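Local coordinates for Lmo0488 protein (PDB 5TED) that binds shikimate through its effector-binding domain and, as a LysR-type regulator, activates transcription of protocatechuate biosynthesis genes in response, at residues L79-E85 with N164-I170. Coordinates in Å, arbitrary orientation, origin at the centre of the assembly. Residues are numbered along the deposited sequence.
Sequences LVVVVAE and NVKVLSI
This antiparallel strand pair lies inside the mixed sheet of a periplasmic-binding-protein-like effector domain: 79-84 also bonds along its other edge to strand 152-155, and S169 bonds to I95 of strand 94-95. Both strands are extended, running at 157° with axes 4.6 Å apart at closest. V81 and L168 form one hydrogen-bonded pair (V81 N-L168 O 3.0 Å, L168 N-V81 O 2.7 Å), V83 and K166 the next (V83 N-K166 O 3.2 Å, K166 N-V83 O 2.9 Å). A84 and V165 pair with diverging side chains (CA-CA 4.4 Å); E85 then leaves the strand (phi/psi -66/-16), its N donating to N164 O at 3.1 Å. On one face V80 (m) sets CG2 3.7 Å from V167 (t) CG1, while V82 (t) brings CG1 3.6 Å from V165 CB, both packing against V145 of helix 138-146. On the other, L168 (m, t) directs CD1 between V81 CG1 (4.2 Å) and V83 CG1 (4.1 Å). K166 (t, p, t, m) swings NZ away to a salt bridge with D93 and hydrogen bonds to the A90 and Y92 carbonyls. I170 (m, t) puts CG1 4.0 Å from V81 CG2. Where the strands splay, a water bridges L79 O (2.8 Å) and I170 N (2.9 Å).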
loop_
_atom_site.group_PDB
_atom_site.type_symbol
_atom_site.label_atom_id
_atom_site.label_comp_id
_atom_site.label_asym_id
_atom_site.label_seq_id
_atom_site.Cartn_x
_atom_site.Cartn_y
_atom_site.Cartn_z
ATOM N N LEU A 79 -11.302 -13.479 -7.019
ATOM C CA LEU A 79 -11.794 -12.177 -7.444
ATOM C C LEU A 79 -13.249 -11.994 -7.020
ATOM O O LEU A 79 -14.065 -12.906 -7.159
ATOM C CB LEU A 79 -11.662 -12.031 -8.956
ATOM C CG LEU A 79 -10.227 -11.859 -9.443
ATOM C CD1 LEU A 79 -10.232 -11.532 -10.942
ATOM C CD2 LEU A 79 -9.523 -10.788 -8.607
ATOM N N VAL A 80 -13.560 -10.810 -6.476
ATOM C CA VAL A 80 -14.904 -10.458 -6.040
ATOM C C VAL A 80 -15.248 -9.085 -6.599
ATOM O O VAL A 80 -14.376 -8.328 -7.024
ATOM C CB VAL A 80 -15.043 -10.441 -4.501
ATOM C CG1 VAL A 80 -14.991 -11.835 -3.939
ATOM C CG2 VAL A 80 -13.950 -9.544 -3.860
ATOM N N VAL A 81 -16.535 -8.754 -6.566
ATOM C CA VAL A 81 -16.991 -7.402 -6.867
ATOM C C VAL A 81 -17.338 -6.718 -5.548
ATOM O O VAL A 81 -18.016 -7.311 -4.692
ATOM C CB VAL A 81 -18.181 -7.414 -7.845
ATOM C CG1 VAL A 81 -18.815 -6.034 -7.926
ATOM C CG2 VAL A 81 -17.719 -7.850 -9.241
ATOM N N VAL A 82 -16.847 -5.484 -5.372
ATOM C CA VAL A 82 -16.995 -4.724 -4.137
ATOM C C VAL A 82 -17.762 -3.442 -4.449
ATOM O O VAL A 82 -17.429 -2.721 -5.394
ATOM C CB VAL A 82 -15.628 -4.414 -3.495
ATOM C CG1 VAL A 82 -15.812 -3.814 -2.130
ATOM C CG2 VAL A 82 -14.781 -5.686 -3.426
ATOM N N VAL A 83 -18.792 -3.162 -3.655
ATOM C CA VAL A 83 -19.680 -2.039 -3.897
ATOM C C VAL A 83 -19.948 -1.364 -2.569
ATOM O O VAL A 83 -19.823 -1.985 -1.510
ATOM C CB VAL A 83 -21.008 -2.487 -4.574
ATOM C CG1 VAL A 83 -20.716 -3.271 -5.851
ATOM C CG2 VAL A 83 -21.854 -3.330 -3.622
ATOM N N ALA A 84 -20.292 -0.076 -2.620
ATOM C CA ALA A 84 -20.646 0.608 -1.386
ATOM C C ALA A 84 -21.832 -0.100 -0.738
ATOM O O ALA A 84 -22.640 -0.748 -1.405
ATOM C CB ALA A 84 -20.969 2.081 -1.649
ATOM N N GLU A 85 -21.936 0.030 0.581
ATOM C CA GLU A 85 -22.911 -0.762 1.317
ATOM C C GLU A 85 -24.353 -0.404 0.973
ATOM O O GLU A 85 -25.250 -1.203 1.244
ATOM C CB GLU A 85 -22.610 -0.644 2.817
ATOM C CG GLU A 85 -22.874 0.711 3.440
ATOM C CD GLU A 85 -22.493 0.754 4.915
ATOM O OE1 GLU A 85 -22.490 1.860 5.489
ATOM O OE2 GLU A 85 -22.171 -0.309 5.495
ATOM N N ASN A 164 -17.066 0.235 4.629
ATOM C CA ASN A 164 -18.522 0.262 4.461
ATOM C C ASN A 164 -18.878 -0.224 3.057
ATOM O O ASN A 164 -19.395 0.519 2.217
ATOM C CB ASN A 164 -19.053 1.667 4.695
ATOM C CG ASN A 164 -18.649 2.222 6.026
ATOM O OD1 ASN A 164 -18.666 1.516 7.024
ATOM N ND2 ASN A 164 -18.289 3.503 6.056
ATOM N N VAL A 165 -18.597 -1.511 2.815
ATOM C CA VAL A 165 -18.772 -2.116 1.497
ATOM C C VAL A 165 -19.395 -3.498 1.639
ATOM O O VAL A 165 -19.284 -4.156 2.679
ATOM C CB VAL A 165 -17.436 -2.226 0.715
ATOM C CG1 VAL A 165 -16.816 -0.849 0.479
ATOM C CG2 VAL A 165 -16.450 -3.133 1.460
ATOM N N LYS A 166 -20.060 -3.929 0.577
ATOM C CA LYS A 166 -20.586 -5.280 0.449
ATOM C C LYS A 166 -19.711 -6.031 -0.539
ATOM O O LYS A 166 -19.462 -5.529 -1.639
ATOM C CB LYS A 166 -22.038 -5.248 -0.045
ATOM C CG LYS A 166 -22.630 -6.599 -0.413
ATOM C CD LYS A 166 -22.833 -7.488 0.803
ATOM C CE LYS A 166 -23.676 -8.721 0.467
ATOM N NZ LYS A 166 -25.133 -8.410 0.309
ATOM N N VAL A 167 -19.260 -7.230 -0.168
ATOM C CA VAL A 167 -18.410 -8.042 -1.033
ATOM C C VAL A 167 -19.289 -9.080 -1.717
ATOM O O VAL A 167 -19.988 -9.851 -1.046
ATOM C CB VAL A 167 -17.264 -8.705 -0.242
ATOM C CG1 VAL A 167 -16.427 -9.605 -1.147
ATOM C CG2 VAL A 167 -16.375 -7.657 0.421
ATOM N N LEU A 168 -19.268 -9.102 -3.050
ATOM C CA LEU A 168 -20.126 -9.979 -3.845
ATOM C C LEU A 168 -19.277 -11.030 -4.531
ATOM O O LEU A 168 -18.320 -10.694 -5.238
ATOM C CB LEU A 168 -20.898 -9.199 -4.913
ATOM C CG LEU A 168 -21.692 -8.018 -4.368
ATOM C CD1 LEU A 168 -22.117 -7.081 -5.471
ATOM C CD2 LEU A 168 -22.884 -8.539 -3.573
ATOM N N SER A 169 -19.643 -12.295 -4.356
ATOM C CA SER A 169 -18.945 -13.338 -5.086
ATOM C C SER A 169 -19.407 -13.326 -6.539
ATOM O O SER A 169 -20.524 -12.902 -6.853
ATOM C CB SER A 169 -19.168 -14.709 -4.428
ATOM O OG SER A 169 -20.490 -15.164 -4.623
ATOM N N ILE A 170 -18.521 -13.774 -7.427
ATOM C CA ILE A 170 -18.740 -13.745 -8.868
ATOM C C ILE A 170 -19.134 -15.147 -9.319
ATOM O O ILE A 170 -18.319 -16.077 -9.294
ATOM C CB ILE A 170 -17.491 -13.255 -9.619
ATOM C CG1 ILE A 170 -17.137 -11.809 -9.231
ATOM C CG2 ILE A 170 -17.680 -13.406 -11.119
ATOM C CD1 ILE A 170 -15.800 -11.326 -9.784
HETATM O O HOH W 1 -16.026 -14.739 -6.246
#